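Local coordinates for chaperone SYCD (Yersinia enterocolitica, PDB 2VGX), which serves as a chaperone for the translocator proteins of the type III secretion system, using a tetratricopeptide-repeat fold, and probably modulates expression of the yop operon, at the interface of chains B and A. Numbering follows the deposited sequence. Chains: chain A, Chaperone SYCD; chain B, Chaperone SYCD.

Contact 1: the interface of chains B and A. Residues chain B 45-46, 49; chain A 12-16, 20, 50.
A:Leu50 meets B:Ala46 and B:Val49 in the apolar centre of this patch, where the two branches of the leucine do different work. Its CD1 comes up against the methyl CB of B:Ala46 at 3.6 Å. Its CD2 lies near the main chain of the same alanine and reaches B:Val49 CG1 at 4.0 Å, a looser contact in which the two side chains cross obliquely.

One step outward, A:Ile16 sets the tip of its longer branch, CD1, on the first methylene of B:Gln45, with 3.5 Å between CD1 and CB. From there the glutamine runs on beyond CG as an extended chain (chi2 179°), which carries its carboxamide past the isoleucine to the polar rim. A final twist, chi3 -95°, turns the amide so that NE2 faces the carbonyl O of A:Glu15, 3.0 Å away. This is a weak hydrogen bond, bent to 136° at the hydrogen, and its acceptor residue is poorly ordered, so it can be only a minor hold. On the other arm of the amide, OE1 packs 3.8 Å from the methyl CG2 of A:Thr20, whose side chain crosses the glutamine at about a right angle. Of the residues here, B:Gln45 gives up the most surface to the partner, 76 Å².

The patch lies where helix 44-50 of chain B faces two pieces of chain A: the end of the equivalent helix 44-50, carrying A:Leu50, and the short link joining helix 7-14 to helix 18-33, which supplies A:Glu15 and A:Ile16.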
loop_
_atom_site.group_PDB
_atom_site.type_symbol
_atom_site.label_atom_id
_atom_site.label_comp_id
_atom_site.label_asym_id
_atom_site.label_seq_id
_atom_site.Cartn_x
_atom_site.Cartn_y
_atom_site.Cartn_z
ATOM N N GLN B 45 -3.987 -0.407 -6.713
ATOM C CA GLN B 45 -4.233 1.046 -6.436
ATOM C C GLN B 45 -3.105 1.660 -5.649
ATOM O O GLN B 45 -2.610 2.744 -5.995
ATOM C CB GLN B 45 -5.492 1.231 -5.606
ATOM C CG GLN B 45 -6.793 1.030 -6.435
ATOM C CD GLN B 45 -8.036 1.193 -5.562
ATOM O OE1 GLN B 45 -8.575 0.239 -5.063
ATOM N NE2 GLN B 45 -8.462 2.426 -5.364
ATOM N N ALA B 46 -2.695 0.971 -4.582
ATOM C CA ALA B 46 -1.639 1.490 -3.755
ATOM C C ALA B 46 -0.350 1.592 -4.562
ATOM O O ALA B 46 0.359 2.600 -4.459
ATOM C CB ALA B 46 -1.422 0.619 -2.534
ATOM N N VAL B 49 -0.056 4.597 -6.996
ATOM C CA VAL B 49 0.209 5.853 -6.304
ATOM C C VAL B 49 1.715 5.943 -5.940
ATOM O O VAL B 49 2.347 7.006 -6.079
ATOM C CB VAL B 49 -0.691 5.940 -5.002
ATOM C CG1 VAL B 49 -0.178 6.997 -3.984
ATOM C CG2 VAL B 49 -2.123 6.212 -5.413
ATOM N N MET A 12 -15.216 3.349 -4.956
ATOM C CA MET A 12 -14.289 2.526 -4.200
ATOM C C MET A 12 -13.134 2.122 -5.126
ATOM O O MET A 12 -12.001 2.046 -4.680
ATOM C CB MET A 12 -15.016 1.314 -3.603
ATOM C CG MET A 12 -14.147 0.268 -2.938
ATOM S SD MET A 12 -13.513 0.755 -1.319
ATOM C CE MET A 12 -12.093 -0.313 -1.198
ATOM N N LEU A 13 -13.420 1.884 -6.410
ATOM C CA LEU A 13 -12.370 1.487 -7.366
ATOM C C LEU A 13 -11.436 2.609 -7.815
ATOM O O LEU A 13 -10.366 2.351 -8.376
ATOM C CB LEU A 13 -12.953 0.764 -8.587
ATOM C CG LEU A 13 -13.746 -0.529 -8.302
ATOM C CD1 LEU A 13 -14.230 -1.173 -9.587
ATOM C CD2 LEU A 13 -12.928 -1.540 -7.488
ATOM N N ASN A 14 -11.850 3.844 -7.579
ATOM C CA ASN A 14 -11.107 5.031 -8.020
ATOM C C ASN A 14 -10.367 5.796 -6.930
ATOM O O ASN A 14 -9.601 6.703 -7.231
ATOM C CB ASN A 14 -12.077 5.991 -8.705
ATOM C CG ASN A 14 -12.238 5.684 -10.165
ATOM O OD1 ASN A 14 -11.253 5.601 -10.899
ATOM N ND2 ASN A 14 -13.475 5.505 -10.600
ATOM N N GLU A 15 -10.600 5.441 -5.677
ATOM C CA GLU A 15 -10.050 6.186 -4.555
ATOM C C GLU A 15 -9.424 5.259 -3.575
ATOM O O GLU A 15 -9.916 4.163 -3.385
ATOM C CB GLU A 15 -11.165 6.926 -3.786
ATOM C CG GLU A 15 -11.977 7.846 -4.626
ATOM C CD GLU A 15 -12.872 8.772 -3.821
ATOM O OE1 GLU A 15 -13.229 8.446 -2.658
ATOM O OE2 GLU A 15 -13.209 9.843 -4.377
ATOM N N ILE A 16 -8.342 5.720 -2.943
ATOM C CA ILE A 16 -7.751 5.057 -1.794
ATOM C C ILE A 16 -8.507 5.534 -0.539
ATOM O O ILE A 16 -8.522 6.729 -0.266
ATOM C CB ILE A 16 -6.284 5.477 -1.645
ATOM C CG1 ILE A 16 -5.497 5.310 -2.966
ATOM C CG2 ILE A 16 -5.629 4.794 -0.426
ATOM C CD1 ILE A 16 -5.278 3.945 -3.357
ATOM N N THR A 20 -9.484 0.393 1.393
ATOM C CA THR A 20 -8.478 -0.052 0.438
ATOM C C THR A 20 -7.274 -0.671 1.161
ATOM O O THR A 20 -6.656 -1.604 0.636
ATOM C CB THR A 20 -7.951 1.133 -0.421
ATOM O OG1 THR A 20 -9.054 1.943 -0.891
ATOM C CG2 THR A 20 -7.077 0.643 -1.590
ATOM N N LEU A 50 0.794 5.995 2.293
ATOM C CA LEU A 50 -0.534 5.981 1.678
ATOM C C LEU A 50 -1.572 6.732 2.484
ATOM O O LEU A 50 -2.452 7.363 1.898
ATOM C CB LEU A 50 -0.980 4.547 1.353
ATOM C CG LEU A 50 -0.166 3.819 0.261
ATOM C CD1 LEU A 50 -0.158 2.262 0.441
ATOM C CD2 LEU A 50 -0.599 4.241 -1.160
#

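Contact 2: the interface of chains B and A. Residues chain B 41, 65, 68, 70, 73; chain A 9-10, 13-14.
A:Leu13 lays its CD2 methyl over one face of the B:His41 imidazole, 3.8 Å from the ring centroid and offset toward the rim, so the contact is CH-pi in kind. The two side chains cross at about a right angle. The histidine ring is brought here with CG anti to its backbone N (chi1 -179°). The other leucine branch, CD1, turns to B:Leu73 CD1 at 3.6 Å, again with the side chains roughly perpendicular. A:Ile10 runs at a slant to B:Leu73, its CD1 3.8 Å from the leucine CD1. The same isoleucine methyl, CD1, touches the bent side chain of B:Gln70 at the amide oxygen OE1 (3.5 Å), a van der Waals touch and not a bond.

B:Arg65 orders the polar side. Its NE donates to B:His41 NE2 at 3.0 Å and 160° at the hydrogen, each group lying close to the other's plane, which probably helps fix the ring's rotation. NH1 donates to the carbonyl O of B:Leu73 at 2.9 Å, within chain B. NH2 crosses the interface to the carbonyl O of A:Leu13 at 2.8 Å, approaching from above the carbonyl plane, 40° out of it. A positive guanidinium there would probably suit the C-terminal end of a helix.

In the fold, helix 7-14 of chain A docks against chain B where the loop residues B:His41, B:Met68 and B:Gln70 gather beside helices 55-67 and 71-84.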
loop_
_atom_site.group_PDB
_atom_site.type_symbol
_atom_site.label_atom_id
_atom_site.label_comp_id
_atom_site.label_asym_id
_atom_site.label_seq_id
_atom_site.Cartn_x
_atom_site.Cartn_y
_atom_site.Cartn_z
ATOM N N HIS B 41 -6.946 -5.692 -6.608
ATOM C CA HIS B 41 -7.147 -4.334 -7.173
ATOM C C HIS B 41 -6.706 -3.264 -6.140
ATOM O O HIS B 41 -6.175 -2.230 -6.514
ATOM C CB HIS B 41 -8.643 -4.139 -7.521
ATOM C CG HIS B 41 -8.967 -2.796 -8.127
ATOM N ND1 HIS B 41 -9.059 -1.647 -7.375
ATOM C CD2 HIS B 41 -9.225 -2.432 -9.403
ATOM C CE1 HIS B 41 -9.370 -0.630 -8.158
ATOM N NE2 HIS B 41 -9.472 -1.076 -9.400
ATOM N N ARG B 65 -9.758 -4.885 -13.032
ATOM C CA ARG B 65 -10.990 -4.219 -13.463
ATOM C C ARG B 65 -11.698 -5.009 -14.577
ATOM O O ARG B 65 -12.915 -5.178 -14.559
ATOM C CB ARG B 65 -10.699 -2.788 -13.913
ATOM C CG ARG B 65 -10.307 -1.876 -12.740
ATOM C CD ARG B 65 -9.758 -0.552 -13.140
ATOM N NE ARG B 65 -9.650 0.350 -11.980
ATOM C CZ ARG B 65 -9.363 1.648 -12.062
ATOM N NH1 ARG B 65 -9.155 2.232 -13.248
ATOM N NH2 ARG B 65 -9.313 2.377 -10.957
ATOM N N MET B 68 -13.364 -8.025 -13.385
ATOM C CA MET B 68 -14.587 -7.724 -12.618
ATOM C C MET B 68 -15.654 -7.184 -13.541
ATOM O O MET B 68 -16.712 -6.769 -13.097
ATOM C CB MET B 68 -14.305 -6.714 -11.483
ATOM C CG MET B 68 -13.421 -7.246 -10.334
ATOM S SD MET B 68 -13.125 -6.063 -8.968
ATOM C CE MET B 68 -12.013 -4.907 -9.686
ATOM N N GLN B 70 -15.348 -4.478 -15.307
ATOM C CA GLN B 70 -15.387 -3.020 -15.291
ATOM C C GLN B 70 -14.566 -2.505 -16.455
ATOM O O GLN B 70 -13.472 -1.955 -16.273
ATOM C CB GLN B 70 -14.934 -2.425 -13.962
ATOM C CG GLN B 70 -15.897 -2.707 -12.774
ATOM C CD GLN B 70 -17.182 -1.868 -12.826
ATOM O OE1 GLN B 70 -17.303 -0.939 -13.636
ATOM N NE2 GLN B 70 -18.140 -2.186 -11.944
ATOM N N LEU B 73 -13.483 1.465 -16.730
ATOM C CA LEU B 73 -12.414 1.716 -15.771
ATOM C C LEU B 73 -11.077 1.059 -16.172
ATOM O O LEU B 73 -10.009 1.652 -15.913
ATOM C CB LEU B 73 -12.814 1.242 -14.366
ATOM C CG LEU B 73 -14.022 1.873 -13.662
ATOM C CD1 LEU B 73 -14.185 1.226 -12.277
ATOM C CD2 LEU B 73 -13.847 3.331 -13.485
ATOM N N THR A 9 -19.546 1.641 -5.670
ATOM C CA THR A 9 -18.594 0.671 -6.253
ATOM C C THR A 9 -17.562 1.430 -7.102
ATOM O O THR A 9 -16.346 1.255 -6.946
ATOM C CB THR A 9 -19.329 -0.396 -7.118
ATOM O OG1 THR A 9 -20.424 -0.980 -6.372
ATOM C CG2 THR A 9 -18.354 -1.529 -7.589
ATOM N N ILE A 10 -18.029 2.271 -8.015
ATOM C CA ILE A 10 -17.082 2.980 -8.879
ATOM C C ILE A 10 -16.194 3.862 -8.025
ATOM O O ILE A 10 -15.013 4.003 -8.306
ATOM C CB ILE A 10 -17.783 3.838 -9.988
ATOM C CG1 ILE A 10 -18.570 2.975 -10.982
ATOM C CG2 ILE A 10 -16.763 4.644 -10.769
ATOM C CD1 ILE A 10 -17.900 1.643 -11.392
ATOM N N LEU A 13 -13.420 1.884 -6.410
ATOM C CA LEU A 13 -12.370 1.487 -7.366
ATOM C C LEU A 13 -11.436 2.609 -7.815
ATOM O O LEU A 13 -10.366 2.351 -8.376
ATOM C CB LEU A 13 -12.953 0.764 -8.587
ATOM C CG LEU A 13 -13.746 -0.529 -8.302
ATOM C CD1 LEU A 13 -14.230 -1.173 -9.587
ATOM C CD2 LEU A 13 -12.928 -1.540 -7.488
ATOM N N ASN A 14 -11.850 3.844 -7.579
ATOM C CA ASN A 14 -11.107 5.031 -8.020
ATOM C C ASN A 14 -10.367 5.796 -6.930
ATOM O O ASN A 14 -9.601 6.703 -7.231
ATOM C CB ASN A 14 -12.077 5.991 -8.705
ATOM C CG ASN A 14 -12.238 5.684 -10.165
ATOM O OD1 ASN A 14 -11.253 5.601 -10.899
ATOM N ND2 ASN A 14 -13.475 5.505 -10.600
#

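Contact 1 and contact 2 lie about 10 Å apart, measured between the centres of their C-alpha atoms, and share A:Leu13 and A:Asn14 at the end of helix 7-14. Contact 1 continues from this stretch into the following link and the start of helix 18-33, and also takes in helix 44-50; contact 2 uses helix 7-14 itself. That helix end meets chain B elements 44-50, 55-67 and 71-84, while A:Leu50 faces B:Ala46 and B:Val49, so the matched residues are not equivalent. The two chains form an alternative dimer assembly; the coordinates alone do not show whether it is the form used in solution.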